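Local coordinates for protein metallo-beta-lactamase (Chryseobacterium indologenes, PDB 3L6N) that hydrolyses the beta-lactam ring of penicillins, cephalosporins and carbapenems with the help of zinc, and so confers resistance to these antibiotics, at residues H16-F21 with S33-T38; V42-V47 with V70-T75; Y29-M34 with H78-G83; N152-G157 with T194-G199. All coordinates share one frame; numbering follows the deposited sequence.

Contact 1 of 4, residues H16-F21 with S33-T38; sequences HIYKTF and SMYLVT
His16 and Tyr35 face each other as an antiparallel hydrogen-bonded pair: His16 N donates to Tyr35 O at 2.8 Å, and Tyr35 N returns the bond to His16 O. Tyr18 and Ser33 form the next hydrogen-bonded pair, with Ser33 N 2.8 Å from Tyr18 O and a nearly straight N-H...O angle of 173°. Between them lies the non-hydrogen-bonded pair of Ile17 and Met34, where His16 O receives a CA-H...O contact from Met34 CA. The strand axes run at 142° to each other.

On the face that carries His16, Tyr18, Ser33 and Tyr35, the His16 and Tyr35 rings form an offset stack, their planes only 13° apart. His16 CB sits over the centre of the tyrosine ring, 3.7 Å from its centroid, while Tyr35 CE1 lies over one face of the imidazole, toward its rim, 3.4 Å from His16 ND1. Both strands belong to the beta hairpin 15-24/27-38 in the larger of the two sheets of the alpha-beta/beta-alpha sandwich, and helix 54-65 packs on this aromatic face; His65 NE2 is hydrogen-bonded to Tyr35 OH, and its ring meets both stacked rings.

The Tyr18 ring receives Ser33 CB over one face, toward the rim, 3.4 Å from CE2, and its OH is hydrogen-bonded to Asp46 O. Tyr18 CD2 also approaches the edge of the Tyr35 ring, CD2 to CD2 at 3.8 Å. A water joins Ser33 OG to Thr20 OG1. On the reverse face, Ile17 and Met34 lie side by side, CG1 of the isoleucine 3.9 Å from CE of the methionine.

Contact 2 of 4, residues V42-V47 with V70-T75; sequences VVLFDV and VAVFAT
Asp46 holds Thr75 with both carboxylate oxygens. OD2 uses its syn lone pair to accept from Thr75 OG1 at 2.6 Å, and OD1 is met on its syn side by Thr75 N at 2.8 Å, 15° out of the carboxylate plane. Asp46 OD2 has a second partner, a salt bridge to Arg81 NE in the loop that carries zinc ligands. The Asp46 and Thr75 side chains cross at about a right angle. With CG beside its backbone N (chi1 -59°), Asp46 brings the carboxylate to Thr75.

The aspartate is positioned by its own backbone N, which donates to Phe73 O at 2.8 Å. Behind it, residues 42-45 and 70-73 run parallel, bonded through Val70 N to Val42 O, Leu44 N to Ala71 O and Phe73 N to Leu44 O. These are the two strands of a beta-alpha-beta crossover whose connection contains helix 54-65.

On one face, Val43 CG1 touches Phe73 CD1 at 3.6 Å and Phe45 CD2 meets Phe73 CB at 3.7 Å; the two phenyl rings are slid apart and barely overlap, with Phe130 edge-to-face against each. The other face carries Leu44 beside Val72, and Val47 CG1 reaches Val72 CG1 at 3.6 Å, with Phe88 of helix 86-90 against all three.

Contact 3 of 4, residues Y29-M34 with H78-G83; sequences YSANSM and HDDRAG. With ZN (zinc ion), chain B; ZN (zinc ion), chain C.
Asn32 O accepts from two donors: Arg81 NH2 at 2.7 Å, and a water that in turn accepts from Arg81 NH1. Arg81 is modelled in two conformations, and the bonds described are those of one of them. The acceptor lies nearly in the guanidinium plane, only 8° out, and the N-H...O angle is 163°; from the side of the carbonyl, however, NH2 stands above its plane by 45°. Ser33 OG is a further neighbour, 3.0 Å from Arg81 NH2 and at the edge of the guanidinium.

The arginine chain is bent at chi2 and chi3, and NE turns back to donate to the carbonyl of the preceding residue, Asp80 O, at 2.8 Å. Strand 29-34 and the loop 78-83 otherwise meet through Ala31 CB and Asp80 CB, 4.3 Å apart. Within the loop, His78 O accepts from Arg81 N and Gly83 N, which approach from opposite faces of its plane.

The loop supplies ligands to both metals of the dizinc site of a class B beta-lactamase. His78 ND1 binds one zinc at 2.0 Å, together with His76 and His139; Asp80 OD2 binds the other at 2.0 Å, together with Cys158 and His200. A water bridges the two zinc ions and donates to Asp80 OD1 at 2.7 Å, so the aspartate coordinates one metal with one oxygen and holds the bridging water with the other. Such a bridging water is consistent with the nucleophile proposed for these enzymes. In this conformation, Arg81 links the loop to strand 27-38 through Asn32 O and braces it internally, beside a zinc ligand, through Asp80 O.

Contact 4 of 4, residues N152-G157 with T194-G199; sequences NVLDGG and TLIIPG
Val153 lies alongside Leu195, both side chains pointing the same way from neighbouring parallel strands. Its CB stands 4.1 Å from Leu195 O; from there CG1, anti to the backbone N (chi1 170°), passes over the same oxygen and approaches Ile197 CG1 at 4.2 Å, while CG2 packs at 4.0 Å on both CB and CD2 of Leu195. Beyond its tip, Met34 and Leu15 of the other sheet close over this face.

The backbone beneath is paired in parallel: Leu154 N donates to Leu195 O, and Ile197 N to Leu154 O at 2.8 Å. Strands 153-157 and 195-198 form a beta-alpha-beta unit through helix 179-189 and lie at one side of the five-stranded sheet, with 195-198 as its outermost strand. On the face away from Val153, Leu154 CB meets Ile196 CG1 at 4.2 Å.

Toward the C-terminal ends, Gly156 N donates to Ile197 O at 2.8 Å, and the bond from Gly199 N to Gly157 O is weak. At Gly157 and Gly199, which have no side chains, the backbones come close, Gly157 CA to Gly199 CA at 4.0 Å. The zinc ligands Cys158 and His200 follow directly on residues 152-157 and 194-199.

Contacts 1 and 2 share the seven-stranded sheet, their centres about 9 Å apart, and are joined where strand 27-38 pairs with strand 41-45. Contact 3 begins on that same strand 27-38, and contact 2 is nested within the chain loop it closes. Contact 4 comes last in the chain and belongs to the five-stranded sheet; its centre is about 12 Å from that of contact 1, and Met34 and Ile17 pack against it between the sheets. Asn32 is bonded to both Pro198 and Gly199, linking contacts 3 and 4. Strand ends and loops from both sheets thus converge on the dizinc site, to which residues from both halves contribute ligands.

Contact 1 of 4, residues H16-F21 with S33-T38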
loop_
_atom_site.group_PDB
_atom_site.type_symbol
_atom_site.label_atom_id
_atom_site.label_comp_id
_atom_site.label_asym_id
_atom_site.label_seq_id
_atom_site.Cartn_x
_atom_site.Cartn_y
_atom_site.Cartn_z
ATOM N N HIS A 16 10.699 2.215 4.219
ATOM C CA HIS A 16 10.818 0.756 4.234
ATOM C C HIS A 16 9.741 0.070 3.425
ATOM O O HIS A 16 8.569 0.445 3.493
ATOM C CB HIS A 16 10.730 0.228 5.672
ATOM C CG HIS A 16 11.880 0.621 6.555
ATOM N ND1 HIS A 16 12.069 1.916 6.996
ATOM C CD2 HIS A 16 12.875 -0.113 7.108
ATOM C CE1 HIS A 16 13.138 1.959 7.778
ATOM N NE2 HIS A 16 13.643 0.741 7.865
ATOM N N ILE A 17 10.148 -0.952 2.671
ATOM C CA ILE A 17 9.235 -1.906 2.046
ATOM C C ILE A 17 9.123 -3.047 3.031
ATOM O O ILE A 17 10.134 -3.485 3.549
ATOM C CB ILE A 17 9.824 -2.470 0.739
ATOM C CG1 ILE A 17 10.056 -1.337 -0.264
ATOM C CG2 ILE A 17 8.915 -3.570 0.159
ATOM C CD1 ILE A 17 11.293 -1.561 -1.137
ATOM N N TYR A 18 7.908 -3.496 3.329
ATOM C CA TYR A 18 7.755 -4.716 4.125
ATOM C C TYR A 18 6.803 -5.701 3.461
ATOM O O TYR A 18 5.816 -5.313 2.837
ATOM C CB TYR A 18 7.406 -4.431 5.598
ATOM C CG TYR A 18 5.974 -4.048 5.916
ATOM C CD1 TYR A 18 5.063 -5.007 6.374
ATOM C CD2 TYR A 18 5.540 -2.728 5.819
ATOM C CE1 TYR A 18 3.758 -4.666 6.706
ATOM C CE2 TYR A 18 4.228 -2.369 6.157
ATOM C CZ TYR A 18 3.342 -3.347 6.599
ATOM O OH TYR A 18 2.041 -3.026 6.923
ATOM N N LYS A 19 7.126 -6.984 3.575
ATOM C CA LYS A 19 6.336 -8.017 2.893
ATOM C C LYS A 19 5.640 -8.853 3.955
ATOM O O LYS A 19 6.263 -9.219 4.946
ATOM C CB LYS A 19 7.235 -8.947 2.067
ATOM C CG LYS A 19 8.023 -8.312 0.940
ATOM C CD LYS A 19 8.804 -9.370 0.153
ATOM C CE LYS A 19 7.890 -10.329 -0.613
ATOM N NZ LYS A 19 7.290 -9.789 -1.882
ATOM N N THR A 20 4.349 -9.109 3.765
ATOM C CA THR A 20 3.613 -10.045 4.633
ATOM C C THR A 20 2.948 -11.121 3.792
ATOM O O THR A 20 2.781 -10.970 2.580
ATOM C CB THR A 20 2.572 -9.347 5.544
ATOM O OG1 THR A 20 1.484 -8.826 4.773
ATOM C CG2 THR A 20 3.231 -8.235 6.359
ATOM N N PHE A 21 2.588 -12.219 4.450
ATOM C CA PHE A 21 2.157 -13.425 3.755
ATOM C C PHE A 21 0.802 -13.871 4.254
ATOM O O PHE A 21 0.465 -13.674 5.425
ATOM C CB PHE A 21 3.171 -14.544 3.995
ATOM C CG PHE A 21 4.535 -14.236 3.462
ATOM C CD1 PHE A 21 5.496 -13.630 4.272
ATOM C CD2 PHE A 21 4.857 -14.533 2.142
ATOM C CE1 PHE A 21 6.761 -13.323 3.762
ATOM C CE2 PHE A 21 6.116 -14.241 1.633
ATOM C CZ PHE A 21 7.067 -13.638 2.441
ATOM N N SER A 33 3.864 -3.949 1.360
ATOM C CA SER A 33 3.379 -2.717 1.976
ATOM C C SER A 33 4.597 -1.857 2.278
ATOM O O SER A 33 5.731 -2.239 1.963
ATOM C CB SER A 33 2.573 -3.041 3.242
ATOM O OG SER A 33 1.360 -3.709 2.885
ATOM N N MET A 34 4.376 -0.677 2.852
ATOM C CA MET A 34 5.504 0.192 3.184
ATOM C C MET A 34 5.313 0.798 4.557
ATOM O O MET A 34 4.195 0.882 5.062
ATOM C CB MET A 34 5.653 1.310 2.139
ATOM C CG MET A 34 5.850 0.776 0.744
ATOM S SD MET A 34 6.410 2.015 -0.435
ATOM C CE MET A 34 8.170 2.098 -0.063
ATOM N N TYR A 35 6.414 1.220 5.160
ATOM C CA TYR A 35 6.309 2.144 6.279
ATOM C C TYR A 35 7.373 3.220 6.242
ATOM O O TYR A 35 8.434 3.033 5.669
ATOM C CB TYR A 35 6.256 1.416 7.633
ATOM C CG TYR A 35 7.526 0.778 8.177
ATOM C CD1 TYR A 35 8.556 1.552 8.727
ATOM C CD2 TYR A 35 7.657 -0.620 8.220
ATOM C CE1 TYR A 35 9.713 0.949 9.291
ATOM C CE2 TYR A 35 8.792 -1.217 8.754
ATOM C CZ TYR A 35 9.806 -0.445 9.292
ATOM O OH TYR A 35 10.909 -1.057 9.835
ATOM N N LEU A 36 7.067 4.361 6.844
ATOM C CA LEU A 36 7.972 5.508 6.792
ATOM C C LEU A 36 8.274 5.974 8.206
ATOM O O LEU A 36 7.367 6.309 8.958
ATOM C CB LEU A 36 7.330 6.639 5.977
ATOM C CG LEU A 36 8.106 7.953 5.800
ATOM C CD1 LEU A 36 9.416 7.754 5.076
ATOM C CD2 LEU A 36 7.208 8.949 5.052
ATOM N N VAL A 37 9.559 5.965 8.567
ATOM C CA VAL A 37 9.985 6.428 9.893
ATOM C C VAL A 37 10.026 7.949 9.847
ATOM O O VAL A 37 10.561 8.508 8.903
ATOM C CB VAL A 37 11.373 5.908 10.241
ATOM C CG1 VAL A 37 11.799 6.430 11.595
ATOM C CG2 VAL A 37 11.363 4.371 10.261
ATOM N N THR A 38 9.424 8.592 10.840
ATOM C CA THR A 38 9.462 10.061 10.936
ATOM C C THR A 38 9.906 10.428 12.338
ATOM O O THR A 38 9.931 9.580 13.225
ATOM C CB THR A 38 8.079 10.734 10.638
ATOM O OG1 THR A 38 7.305 10.847 11.841
ATOM C CG2 THR A 38 7.277 9.959 9.569
HETATM O O HOH W 1 1.871 -6.501 3.341
#

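Contact 2 of 4, residues V42-V47 with V70-T75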
loop_
_atom_site.group_PDB
_atom_site.type_symbol
_atom_site.label_atom_id
_atom_site.label_comp_id
_atom_site.label_asym_id
_atom_site.label_seq_id
_atom_site.Cartn_x
_atom_site.Cartn_y
_atom_site.Cartn_z
ATOM N N VAL A 42 6.058 6.289 13.355
ATOM C CA VAL A 42 6.081 5.563 12.083
ATOM C C VAL A 42 4.714 5.595 11.399
ATOM O O VAL A 42 3.676 5.427 12.048
ATOM C CB VAL A 42 6.565 4.116 12.311
ATOM C CG1 VAL A 42 6.515 3.294 11.039
ATOM C CG2 VAL A 42 7.985 4.135 12.869
ATOM N N VAL A 43 4.731 5.815 10.088
ATOM C CA VAL A 43 3.504 5.818 9.286
ATOM C C VAL A 43 3.456 4.513 8.489
ATOM O O VAL A 43 4.400 4.219 7.760
ATOM C CB VAL A 43 3.501 7.006 8.303
ATOM C CG1 VAL A 43 2.228 7.006 7.481
ATOM C CG2 VAL A 43 3.630 8.336 9.080
ATOM N N LEU A 44 2.376 3.738 8.640
ATOM C CA LEU A 44 2.170 2.537 7.807
ATOM C C LEU A 44 1.408 2.897 6.558
ATOM O O LEU A 44 0.453 3.680 6.612
ATOM C CB LEU A 44 1.349 1.467 8.534
ATOM C CG LEU A 44 1.886 0.908 9.837
ATOM C CD1 LEU A 44 0.977 -0.236 10.264
ATOM C CD2 LEU A 44 3.322 0.404 9.681
ATOM N N PHE A 45 1.840 2.314 5.439
ATOM C CA PHE A 45 1.099 2.344 4.188
ATOM C C PHE A 45 0.649 0.937 3.876
ATOM O O PHE A 45 1.428 0.118 3.384
ATOM C CB PHE A 45 1.942 2.959 3.065
ATOM C CG PHE A 45 2.307 4.383 3.334
ATOM C CD1 PHE A 45 3.495 4.697 3.981
ATOM C CD2 PHE A 45 1.429 5.410 2.990
ATOM C CE1 PHE A 45 3.819 6.016 4.270
ATOM C CE2 PHE A 45 1.750 6.733 3.269
ATOM C CZ PHE A 45 2.958 7.032 3.910
ATOM N N ASP A 46 -0.625 0.698 4.190
ATOM C CA ASP A 46 -1.249 -0.627 4.199
ATOM C C ASP A 46 -0.723 -1.472 5.341
ATOM O O ASP A 46 0.329 -1.191 5.910
ATOM C CB ASP A 46 -1.154 -1.307 2.835
ATOM C CG ASP A 46 -1.816 -0.479 1.768
ATOM O OD1 ASP A 46 -2.946 -0.029 2.031
ATOM O OD2 ASP A 46 -1.217 -0.274 0.687
ATOM N N VAL A 47 -1.495 -2.498 5.686
ATOM C CA VAL A 47 -1.283 -3.256 6.926
ATOM C C VAL A 47 -1.000 -4.727 6.618
ATOM O O VAL A 47 -1.258 -5.178 5.490
ATOM C CB VAL A 47 -2.512 -3.141 7.862
ATOM C CG1 VAL A 47 -2.782 -1.682 8.225
ATOM C CG2 VAL A 47 -3.752 -3.762 7.223
ATOM N N VAL A 70 2.132 5.820 14.389
ATOM C CA VAL A 70 1.298 6.991 14.674
ATOM C C VAL A 70 0.268 7.306 13.597
ATOM O O VAL A 70 -0.587 8.165 13.801
ATOM C CB VAL A 70 2.154 8.247 15.024
ATOM C CG1 VAL A 70 3.049 7.939 16.231
ATOM C CG2 VAL A 70 2.972 8.742 13.819
ATOM N N ALA A 71 0.336 6.610 12.458
ATOM C CA ALA A 71 -0.644 6.805 11.389
ATOM C C ALA A 71 -0.665 5.592 10.474
ATOM O O ALA A 71 0.374 4.942 10.265
ATOM C CB ALA A 71 -0.335 8.059 10.596
ATOM N N VAL A 72 -1.841 5.287 9.937
ATOM C CA VAL A 72 -1.984 4.187 8.975
ATOM C C VAL A 72 -2.749 4.733 7.785
ATOM O O VAL A 72 -3.857 5.264 7.953
ATOM C CB VAL A 72 -2.768 3.012 9.595
ATOM C CG1 VAL A 72 -3.027 1.908 8.556
ATOM C CG2 VAL A 72 -2.021 2.448 10.808
ATOM N N PHE A 73 -2.155 4.631 6.597
ATOM C CA PHE A 73 -2.811 5.024 5.343
ATOM C C PHE A 73 -3.176 3.782 4.534
ATOM O O PHE A 73 -2.336 2.913 4.340
ATOM C CB PHE A 73 -1.880 5.910 4.505
ATOM C CG PHE A 73 -1.782 7.325 4.992
ATOM C CD1 PHE A 73 -1.079 7.642 6.156
ATOM C CD2 PHE A 73 -2.373 8.353 4.259
ATOM C CE1 PHE A 73 -0.977 8.958 6.603
ATOM C CE2 PHE A 73 -2.280 9.684 4.697
ATOM C CZ PHE A 73 -1.577 9.983 5.875
ATOM N N ALA A 74 -4.418 3.720 4.058
ATOM C CA ALA A 74 -4.879 2.589 3.235
ATOM C C ALA A 74 -4.918 2.988 1.776
ATOM O O ALA A 74 -5.442 4.059 1.444
ATOM C CB ALA A 74 -6.285 2.151 3.683
ATOM N N THR A 75 -4.378 2.134 0.905
ATOM C CA THR A 75 -4.367 2.437 -0.525
ATOM C C THR A 75 -5.542 1.836 -1.306
ATOM O O THR A 75 -5.689 2.086 -2.506
ATOM C CB THR A 75 -3.018 2.126 -1.220
ATOM O OG1 THR A 75 -2.783 0.715 -1.204
ATOM C CG2 THR A 75 -1.867 2.863 -0.541
#

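Contact 3 of 4, residues Y29-M34 with H78-G83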
loop_
_atom_site.group_PDB
_atom_site.type_symbol
_atom_site.label_atom_id
_atom_site.label_comp_id
_atom_site.label_asym_id
_atom_site.label_seq_id
_atom_site.Cartn_x
_atom_site.Cartn_y
_atom_site.Cartn_z
ATOM N N TYR A 29 0.615 -16.483 -0.461
ATOM C CA TYR A 29 0.798 -15.302 -1.301
ATOM C C TYR A 29 1.482 -14.203 -0.493
ATOM O O TYR A 29 1.416 -14.200 0.731
ATOM C CB TYR A 29 -0.551 -14.809 -1.815
ATOM C CG TYR A 29 -1.226 -15.785 -2.756
ATOM C CD1 TYR A 29 -0.913 -15.798 -4.118
ATOM C CD2 TYR A 29 -2.158 -16.709 -2.278
ATOM C CE1 TYR A 29 -1.521 -16.697 -4.986
ATOM C CE2 TYR A 29 -2.774 -17.612 -3.140
ATOM C CZ TYR A 29 -2.452 -17.598 -4.490
ATOM O OH TYR A 29 -3.050 -18.491 -5.348
ATOM N N SER A 30 2.126 -13.286 -1.205
ATOM C CA SER A 30 2.838 -12.182 -0.589
ATOM C C SER A 30 2.132 -10.883 -0.948
ATOM O O SER A 30 1.518 -10.760 -2.018
ATOM C CB SER A 30 4.279 -12.158 -1.100
ATOM O OG SER A 30 5.117 -11.407 -0.251
ATOM N N ALA A 31 2.201 -9.921 -0.036
ATOM C CA ALA A 31 1.752 -8.561 -0.319
ATOM C C ALA A 31 2.851 -7.626 0.129
ATOM O O ALA A 31 3.416 -7.804 1.206
ATOM C CB ALA A 31 0.460 -8.242 0.438
ATOM N N ASN A 32 3.141 -6.626 -0.698
ATOM C CA ASN A 32 4.131 -5.607 -0.355
ATOM C C ASN A 32 3.457 -4.358 0.166
ATOM O O ASN A 32 2.564 -3.810 -0.475
ATOM C CB ASN A 32 4.957 -5.258 -1.589
ATOM C CG ASN A 32 5.569 -6.469 -2.221
ATOM O OD1 ASN A 32 6.238 -7.260 -1.554
ATOM N ND2 ASN A 32 5.319 -6.650 -3.516
ATOM N N SER A 33 3.864 -3.949 1.360
ATOM C CA SER A 33 3.379 -2.717 1.976
ATOM C C SER A 33 4.597 -1.857 2.278
ATOM O O SER A 33 5.731 -2.239 1.963
ATOM C CB SER A 33 2.573 -3.041 3.242
ATOM O OG SER A 33 1.360 -3.709 2.885
ATOM N N MET A 34 4.376 -0.677 2.852
ATOM C CA MET A 34 5.504 0.192 3.184
ATOM C C MET A 34 5.313 0.798 4.557
ATOM O O MET A 34 4.195 0.882 5.062
ATOM C CB MET A 34 5.653 1.310 2.139
ATOM C CG MET A 34 5.850 0.776 0.744
ATOM S SD MET A 34 6.410 2.015 -0.435
ATOM C CE MET A 34 8.170 2.098 -0.063
ATOM N N HIS A 78 -9.400 -3.314 0.428
ATOM C CA HIS A 78 -9.218 -4.756 0.580
ATOM C C HIS A 78 -8.418 -5.160 1.816
ATOM O O HIS A 78 -7.719 -4.347 2.421
ATOM C CB HIS A 78 -8.561 -5.336 -0.674
ATOM C CG HIS A 78 -9.473 -5.419 -1.858
ATOM N ND1 HIS A 78 -9.002 -5.544 -3.149
ATOM C CD2 HIS A 78 -10.825 -5.413 -1.945
ATOM C CE1 HIS A 78 -10.032 -5.628 -3.976
ATOM N NE2 HIS A 78 -11.145 -5.535 -3.275
ATOM N N ASP A 79 -8.535 -6.433 2.180
ATOM C CA ASP A 79 -7.916 -6.966 3.410
ATOM C C ASP A 79 -6.405 -6.778 3.511
ATOM O O ASP A 79 -5.874 -6.634 4.617
ATOM C CB ASP A 79 -8.197 -8.460 3.534
ATOM C CG ASP A 79 -9.648 -8.780 3.813
ATOM O OD1 ASP A 79 -9.975 -9.984 3.742
ATOM O OD2 ASP A 79 -10.463 -7.881 4.099
ATOM N N ASP A 80 -5.719 -6.799 2.367
ATOM C CA ASP A 80 -4.263 -6.635 2.312
ATOM C C ASP A 80 -3.847 -5.166 2.289
ATOM O O ASP A 80 -2.666 -4.858 2.151
ATOM C CB ASP A 80 -3.664 -7.383 1.097
ATOM C CG ASP A 80 -4.208 -6.887 -0.234
ATOM O OD1 ASP A 80 -5.437 -6.778 -0.384
ATOM O OD2 ASP A 80 -3.392 -6.624 -1.157
ATOM N N ARG A 81 -4.819 -4.276 2.470
ATOM C CA ARG A 81 -4.577 -2.844 2.353
ATOM C C ARG A 81 -5.101 -2.145 3.605
ATOM O O ARG A 81 -4.366 -1.995 4.579
ATOM C CB ARG A 81 -5.212 -2.299 1.069
ATOM C CG ARG A 81 -4.786 -3.043 -0.206
ATOM C CD ARG A 81 -3.451 -2.545 -0.748
ATOM N NE ARG A 81 -2.303 -3.080 -0.024
ATOM C CZ ARG A 81 -1.049 -2.997 -0.461
ATOM N NH1 ARG A 81 -0.787 -2.394 -1.613
ATOM N NH2 ARG A 81 -0.056 -3.495 0.261
ATOM N N ALA A 82 -6.375 -1.758 3.603
ATOM C CA ALA A 82 -6.999 -1.210 4.825
ATOM C C ALA A 82 -7.062 -2.246 5.946
ATOM O O ALA A 82 -6.890 -1.913 7.123
ATOM C CB ALA A 82 -8.400 -0.685 4.530
ATOM N N GLY A 83 -7.320 -3.495 5.584
ATOM C CA GLY A 83 -7.524 -4.539 6.590
ATOM C C GLY A 83 -8.633 -4.150 7.555
ATOM O O GLY A 83 -9.666 -3.598 7.146
HETATM ZN ZN ZN B . -7.125 -5.259 -3.810
HETATM ZN ZN ZN C . -3.700 -6.290 -3.154
HETATM O O HOH W 2 2.061 -1.857 -2.435
HETATM O O HOH W 3 -5.774 -6.329 -2.986
#

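Contact 4 of 4, residues N152-G157 with T194-G199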
loop_
_atom_site.group_PDB
_atom_site.type_symbol
_atom_site.label_atom_id
_atom_site.label_comp_id
_atom_site.label_asym_id
_atom_site.label_seq_id
_atom_site.Cartn_x
_atom_site.Cartn_y
_atom_site.Cartn_z
ATOM N N ASN A 152 12.179 9.336 -4.285
ATOM C CA ASN A 152 11.880 8.947 -5.668
ATOM C C ASN A 152 11.288 7.547 -5.770
ATOM O O ASN A 152 11.588 6.794 -6.685
ATOM C CB ASN A 152 13.101 9.119 -6.583
ATOM C CG ASN A 152 13.393 10.579 -6.884
ATOM O OD1 ASN A 152 12.487 11.417 -6.942
ATOM N ND2 ASN A 152 14.666 10.891 -7.080
ATOM N N VAL A 153 10.425 7.224 -4.810
ATOM C CA VAL A 153 9.777 5.916 -4.781
ATOM C C VAL A 153 8.276 6.109 -4.896
ATOM O O VAL A 153 7.710 6.958 -4.219
ATOM C CB VAL A 153 10.104 5.153 -3.464
ATOM C CG1 VAL A 153 9.233 3.908 -3.324
ATOM C CG2 VAL A 153 11.577 4.780 -3.408
ATOM N N LEU A 154 7.651 5.321 -5.768
ATOM C CA LEU A 154 6.200 5.296 -5.866
ATOM C C LEU A 154 5.682 3.986 -5.318
ATOM O O LEU A 154 6.095 2.919 -5.768
ATOM C CB LEU A 154 5.738 5.428 -7.315
ATOM C CG LEU A 154 4.216 5.523 -7.466
ATOM C CD1 LEU A 154 3.713 6.901 -7.022
ATOM C CD2 LEU A 154 3.797 5.230 -8.903
ATOM N N ASP A 155 4.779 4.072 -4.343
ATOM C CA ASP A 155 4.069 2.885 -3.875
ATOM C C ASP A 155 2.890 2.707 -4.813
ATOM O O ASP A 155 1.907 3.435 -4.723
ATOM C CB ASP A 155 3.591 3.087 -2.432
ATOM C CG ASP A 155 2.941 1.848 -1.838
ATOM O OD1 ASP A 155 2.812 0.829 -2.543
ATOM O OD2 ASP A 155 2.550 1.925 -0.649
ATOM N N GLY A 156 3.010 1.743 -5.721
ATOM C CA GLY A 156 1.998 1.507 -6.756
ATOM C C GLY A 156 0.767 0.793 -6.246
ATOM O O GLY A 156 -0.341 0.937 -6.808
ATOM N N GLY A 157 0.948 0.018 -5.176
ATOM C CA GLY A 157 -0.111 -0.841 -4.673
ATOM C C GLY A 157 -0.578 -1.815 -5.737
ATOM O O GLY A 157 0.137 -2.113 -6.700
ATOM N N THR A 194 12.406 6.089 -9.380
ATOM C CA THR A 194 13.461 5.131 -9.670
ATOM C C THR A 194 13.105 3.759 -9.107
ATOM O O THR A 194 13.795 2.770 -9.355
ATOM C CB THR A 194 14.825 5.607 -9.152
ATOM O OG1 THR A 194 14.702 6.022 -7.789
ATOM C CG2 THR A 194 15.328 6.789 -9.999
ATOM N N LEU A 195 11.997 3.712 -8.364
ATOM C CA LEU A 195 11.494 2.465 -7.798
ATOM C C LEU A 195 9.980 2.555 -7.706
ATOM O O LEU A 195 9.450 3.526 -7.184
ATOM C CB LEU A 195 12.102 2.230 -6.417
ATOM C CG LEU A 195 11.705 0.971 -5.645
ATOM C CD1 LEU A 195 12.043 -0.305 -6.409
ATOM C CD2 LEU A 195 12.388 0.976 -4.271
ATOM N N ILE A 196 9.297 1.564 -8.266
ATOM C CA ILE A 196 7.836 1.474 -8.167
ATOM C C ILE A 196 7.501 0.152 -7.493
ATOM O O ILE A 196 7.938 -0.910 -7.947
ATOM C CB ILE A 196 7.145 1.615 -9.540
ATOM C CG1 ILE A 196 7.517 2.968 -10.171
ATOM C CG2 ILE A 196 5.626 1.484 -9.383
ATOM C CD1 ILE A 196 6.963 3.199 -11.552
ATOM N N ILE A 197 6.768 0.221 -6.378
ATOM C CA ILE A 197 6.452 -0.984 -5.615
ATOM C C ILE A 197 5.103 -1.526 -6.063
ATOM O O ILE A 197 4.089 -0.830 -5.929
ATOM C CB ILE A 197 6.399 -0.694 -4.087
ATOM C CG1 ILE A 197 7.701 -0.044 -3.587
ATOM C CG2 ILE A 197 6.050 -1.969 -3.277
ATOM C CD1 ILE A 197 8.966 -0.865 -3.826
ATOM N N PRO A 198 5.082 -2.770 -6.576
ATOM C CA PRO A 198 3.817 -3.445 -6.873
ATOM C C PRO A 198 3.182 -4.024 -5.609
ATOM O O PRO A 198 3.889 -4.365 -4.653
ATOM C CB PRO A 198 4.236 -4.571 -7.821
ATOM C CG PRO A 198 5.628 -4.942 -7.368
ATOM C CD PRO A 198 6.243 -3.647 -6.826
ATOM N N GLY A 199 1.856 -4.133 -5.608
ATOM C CA GLY A 199 1.134 -4.591 -4.418
ATOM C C GLY A 199 1.436 -6.011 -3.973
ATOM O O GLY A 199 1.441 -6.297 -2.777
#